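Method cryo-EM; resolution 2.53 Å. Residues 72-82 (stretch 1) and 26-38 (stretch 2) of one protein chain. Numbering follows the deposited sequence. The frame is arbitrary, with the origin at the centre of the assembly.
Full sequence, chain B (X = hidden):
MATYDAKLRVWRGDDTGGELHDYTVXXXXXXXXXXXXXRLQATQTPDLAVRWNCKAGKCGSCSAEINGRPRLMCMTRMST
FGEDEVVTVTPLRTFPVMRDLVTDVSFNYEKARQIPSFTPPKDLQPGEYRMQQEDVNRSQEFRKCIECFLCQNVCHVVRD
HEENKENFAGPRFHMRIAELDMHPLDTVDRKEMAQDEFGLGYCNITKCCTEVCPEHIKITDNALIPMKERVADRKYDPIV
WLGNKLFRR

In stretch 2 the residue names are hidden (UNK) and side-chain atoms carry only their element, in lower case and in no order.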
# COMPACT_ATOMS: atom_id res chain seq x y z
N LEU B 72 -10.55 0.14 5.74
CA LEU B 72 -10.06 1.43 5.28
C LEU B 72 -11.26 2.29 4.90
O LEU B 72 -12.15 1.82 4.19
CB LEU B 72 -9.12 1.28 4.08
CG LEU B 72 -7.78 0.56 4.26
CD1 LEU B 72 -7.12 0.37 2.92
CD2 LEU B 72 -6.88 1.34 5.20
N MET B 73 -11.27 3.53 5.38
CA MET B 73 -12.41 4.40 5.10
C MET B 73 -12.49 4.77 3.63
O MET B 73 -13.59 4.93 3.09
CB MET B 73 -12.33 5.66 5.97
CG MET B 73 -12.77 5.44 7.40
SD MET B 73 -12.74 6.92 8.42
CE MET B 73 -10.99 7.05 8.77
N CYS B 74 -11.34 4.87 2.97
CA CYS B 74 -11.29 5.23 1.55
C CYS B 74 -11.63 4.07 0.61
O CYS B 74 -11.66 4.25 -0.61
CB CYS B 74 -9.92 5.81 1.20
SG CYS B 74 -8.70 4.58 0.67
N MET B 75 -11.88 2.89 1.16
CA MET B 75 -12.21 1.73 0.36
C MET B 75 -13.56 1.11 0.70
O MET B 75 -13.91 0.08 0.11
CB MET B 75 -11.11 0.67 0.48
CG MET B 75 -9.77 1.09 -0.09
SD MET B 75 -9.81 1.46 -1.85
CE MET B 75 -10.08 -0.16 -2.54
N THR B 76 -14.31 1.68 1.63
CA THR B 76 -15.59 1.12 2.04
C THR B 76 -16.71 1.75 1.22
O THR B 76 -16.91 2.96 1.28
CB THR B 76 -15.83 1.33 3.53
OG1 THR B 76 -14.66 0.93 4.26
CG2 THR B 76 -17.01 0.52 4.01
N ARG B 77 -17.43 0.92 0.47
CA ARG B 77 -18.22 1.40 -0.66
C ARG B 77 -19.44 2.22 -0.26
O ARG B 77 -19.98 2.94 -1.10
CB ARG B 77 -18.66 0.22 -1.52
CG ARG B 77 -18.64 0.48 -3.01
CD ARG B 77 -18.95 -0.78 -3.78
NE ARG B 77 -17.93 -1.80 -3.58
CZ ARG B 77 -18.18 -3.03 -3.14
NH1 ARG B 77 -19.42 -3.39 -2.86
NH2 ARG B 77 -17.19 -3.90 -2.99
N MET B 78 -19.93 2.07 0.97
CA MET B 78 -20.99 2.90 1.54
C MET B 78 -22.33 2.59 0.88
O MET B 78 -23.38 3.03 1.35
CB MET B 78 -20.62 4.39 1.39
CG MET B 78 -21.62 5.39 1.92
SD MET B 78 -21.42 5.68 3.68
CE MET B 78 -23.08 5.37 4.27
N SER B 79 -22.30 1.78 -0.18
CA SER B 79 -23.48 1.11 -0.69
C SER B 79 -23.59 -0.30 -0.14
O SER B 79 -24.55 -1.01 -0.45
CB SER B 79 -23.46 1.08 -2.22
OG SER B 79 -22.43 0.24 -2.70
N THR B 80 -22.60 -0.72 0.65
CA THR B 80 -22.69 -1.94 1.43
C THR B 80 -23.86 -1.87 2.40
O THR B 80 -24.42 -2.91 2.78
CB THR B 80 -21.37 -2.15 2.18
OG1 THR B 80 -20.32 -2.37 1.23
CG2 THR B 80 -21.45 -3.34 3.12
N PHE B 81 -24.28 -0.67 2.77
CA PHE B 81 -25.25 -0.44 3.82
C PHE B 81 -26.56 0.06 3.23
O PHE B 81 -26.57 0.75 2.21
CB PHE B 81 -24.72 0.58 4.83
CG PHE B 81 -23.29 0.37 5.20
CD1 PHE B 81 -22.89 -0.77 5.87
CD2 PHE B 81 -22.33 1.30 4.85
CE1 PHE B 81 -21.57 -0.96 6.21
CE2 PHE B 81 -21.01 1.11 5.18
CZ PHE B 81 -20.63 -0.02 5.86
N GLY B 82 -27.66 -0.30 3.87
CA GLY B 82 -28.95 0.18 3.44
C GLY B 82 -29.13 1.66 3.71
O GLY B 82 -28.39 2.29 4.47
N UNK B 26 -25.65 13.72 3.71
CA UNK B 26 -26.14 13.37 2.39
C UNK B 26 -25.16 12.43 1.69
O UNK B 26 -23.96 12.71 1.63
c UNK B 26 -26.30 15.47 -0.80
o UNK B 26 -25.11 15.43 -1.16
c UNK B 26 -26.81 14.41 0.15
o UNK B 26 -27.10 16.35 -1.19
c UNK B 26 -26.34 14.64 1.56
N UNK B 27 -25.67 11.33 1.16
CA UNK B 27 -24.86 10.31 0.49
C UNK B 27 -25.28 10.24 -0.97
O UNK B 27 -26.47 10.18 -1.28
c UNK B 27 -24.23 7.88 0.41
c UNK B 27 -25.01 8.94 1.17
c UNK B 27 -24.54 9.01 2.60
N UNK B 28 -24.29 10.26 -1.86
CA UNK B 28 -24.51 10.07 -3.29
C UNK B 28 -24.05 8.68 -3.72
O UNK B 28 -23.32 7.99 -3.01
n UNK B 28 -23.59 13.31 -3.05
c UNK B 28 -24.32 12.53 -3.84
c UNK B 28 -23.78 11.15 -4.10
o UNK B 28 -25.37 12.91 -4.35
N UNK B 29 -24.50 8.28 -4.90
CA UNK B 29 -24.11 6.99 -5.45
C UNK B 29 -22.62 6.98 -5.80
O UNK B 29 -22.12 7.91 -6.44
o UNK B 29 -27.29 6.90 -6.86
c UNK B 29 -24.94 6.66 -6.69
o UNK B 29 -26.53 5.29 -5.58
c UNK B 29 -26.35 6.25 -6.35
N UNK B 30 -21.92 5.93 -5.37
CA UNK B 30 -20.53 5.76 -5.72
C UNK B 30 -19.53 6.40 -4.78
O UNK B 30 -18.37 6.58 -5.17
N UNK B 31 -19.92 6.74 -3.56
CA UNK B 31 -19.04 7.41 -2.61
C UNK B 31 -18.62 6.45 -1.52
O UNK B 31 -19.39 5.59 -1.10
c UNK B 31 -20.68 10.91 -2.36
c UNK B 31 -19.99 9.74 -2.99
c UNK B 31 -19.73 8.63 -2.00
o UNK B 31 -21.08 10.80 -1.19
o UNK B 31 -20.83 11.94 -3.05
N UNK B 32 -17.38 6.59 -1.06
CA UNK B 32 -16.85 5.81 0.05
C UNK B 32 -17.16 6.51 1.37
O UNK B 32 -17.61 7.66 1.39
c UNK B 32 -15.34 5.54 -0.09
c UNK B 32 -15.08 4.61 -1.25
c UNK B 32 -14.57 6.83 -0.24
N UNK B 33 -16.94 5.79 2.48
CA UNK B 33 -17.17 6.35 3.81
C UNK B 33 -16.33 7.61 4.02
O UNK B 33 -16.79 8.58 4.63
c UNK B 33 -16.75 5.92 6.25
c UNK B 33 -17.97 4.24 4.88
c UNK B 33 -16.88 5.29 4.88
N UNK B 34 -15.08 7.60 3.54
CA UNK B 34 -14.20 8.75 3.75
C UNK B 34 -14.75 10.01 3.09
O UNK B 34 -14.55 11.11 3.62
c UNK B 34 -11.69 9.42 3.60
c UNK B 34 -12.80 8.43 3.22
c UNK B 34 -10.34 8.90 3.16
c UNK B 34 -11.70 9.70 5.09
N UNK B 35 -15.44 9.89 1.95
CA UNK B 35 -16.09 11.05 1.36
C UNK B 35 -17.17 11.60 2.27
O UNK B 35 -17.33 12.82 2.39
o UNK B 35 -14.50 10.65 -0.98
c UNK B 35 -15.64 10.14 -0.97
o UNK B 35 -15.98 9.19 -1.70
c UNK B 35 -16.67 10.69 -0.01
N UNK B 36 -17.95 10.72 2.90
CA UNK B 36 -18.98 11.17 3.82
C UNK B 36 -18.36 11.86 5.03
O UNK B 36 -18.89 12.86 5.53
c UNK B 36 -19.87 9.98 4.23
c UNK B 36 -20.20 9.12 3.02
c UNK B 36 -21.14 10.46 4.90
c UNK B 36 -21.03 9.82 1.98
N UNK B 37 -17.23 11.34 5.50
CA UNK B 37 -16.53 11.97 6.62
C UNK B 37 -16.02 13.35 6.21
O UNK B 37 -16.09 14.31 6.99
c UNK B 37 -15.94 9.72 7.57
c UNK B 37 -15.39 11.06 7.11
c UNK B 37 -14.62 11.73 8.23
c UNK B 37 -16.78 9.80 8.82
N UNK B 38 -15.50 13.48 4.99
CA UNK B 38 -15.04 14.77 4.51
C UNK B 38 -16.18 15.77 4.40
O UNK B 38 -16.03 16.95 4.74
c UNK B 38 -12.99 13.99 3.25
c UNK B 38 -14.34 14.61 3.16
c UNK B 38 -12.18 13.75 4.31
n UNK B 38 -12.31 13.53 2.14
n UNK B 38 -11.04 13.15 3.83
c UNK B 38 -11.14 13.03 2.52

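Position 26 has three side-chain carbons, the third carrying two oxygens. It lies out of reach of stretch 1. It is Glu26.

Position 27 has three carbons, one carrying the other two. Its CB points toward stretch 1, and a branch carbon lies 3.9 Å from CG of Met78. This is Val27, in a strand.

Position 28 has two carbons, the second carrying one oxygen and one nitrogen. It is Asn28. Its ND2 donates to OE1 of Glu26 at 3.2 Å. It opens a type II turn that ends at position 31.

Position 29 has two carbons, the second carrying two oxygens, and is exposed. It is Asp29.

Position 30 has no side-chain atoms. Phi is positive, 89°, and a CB would jam against the carbonyl O of Asp29. It is Gly30.

Position 31 has three carbons, the third carrying two oxygens. Its backbone O lies 3.0 Å from CB of Met78. It is Glu31. Its OE2 accepts from ND2 of Asn28 at 3.1 Å, tying the turn together.

Position 32 has one carbon carrying two others. A branch carbon lies 3.5 Å from O of Cys74. It is Val32, the N-cap residue; its CA makes a CA-H...O contact of 3.1 Å with O of Thr76.

Position 33 has the same three-carbon fork and points toward stretch 1. Its branches approach Met73, Thr76, Met78 and the edge of the Phe81 ring. It is Val33; its CG2 lies 3.9 Å from SD of Met78.

Position 34 has four carbons, forked at the second. A terminal carbon lies 3.7 Å from CB of Cys74. It is Leu34.

Position 35 has two carbons, the second carrying two oxygens. It is Asp35. Its OD1 accepts from N of Val32 at 3.0 Å, at the start of the helix.

Position 36 has four carbons, forked at the first, with one two-carbon arm. A carbon of that arm lies 3.7 Å from SD of Met78. It is Ile36.

Position 37 repeats that pattern. A carbon of its two-carbon arm lies 4.3 Å from SD of Met73. It is Ile37.

Position 38 has one carbon, then a five-membered ring of three carbons and two nitrogens. It is His38, out of reach.

Two backbone hydrogen bonds join the stretches at the helix start. N of Val33 donates to O of Thr76, and N of Leu34 to O of Met73, both at 3.1 Å. Early helix amides lack acceptors within their own helix, so loop carbonyls can serve them. Around these bonds, Met73 and Met78 pack against the aliphatic side chains.

Stretch 2, residues 26-38: EVNDGEVVLDIIH
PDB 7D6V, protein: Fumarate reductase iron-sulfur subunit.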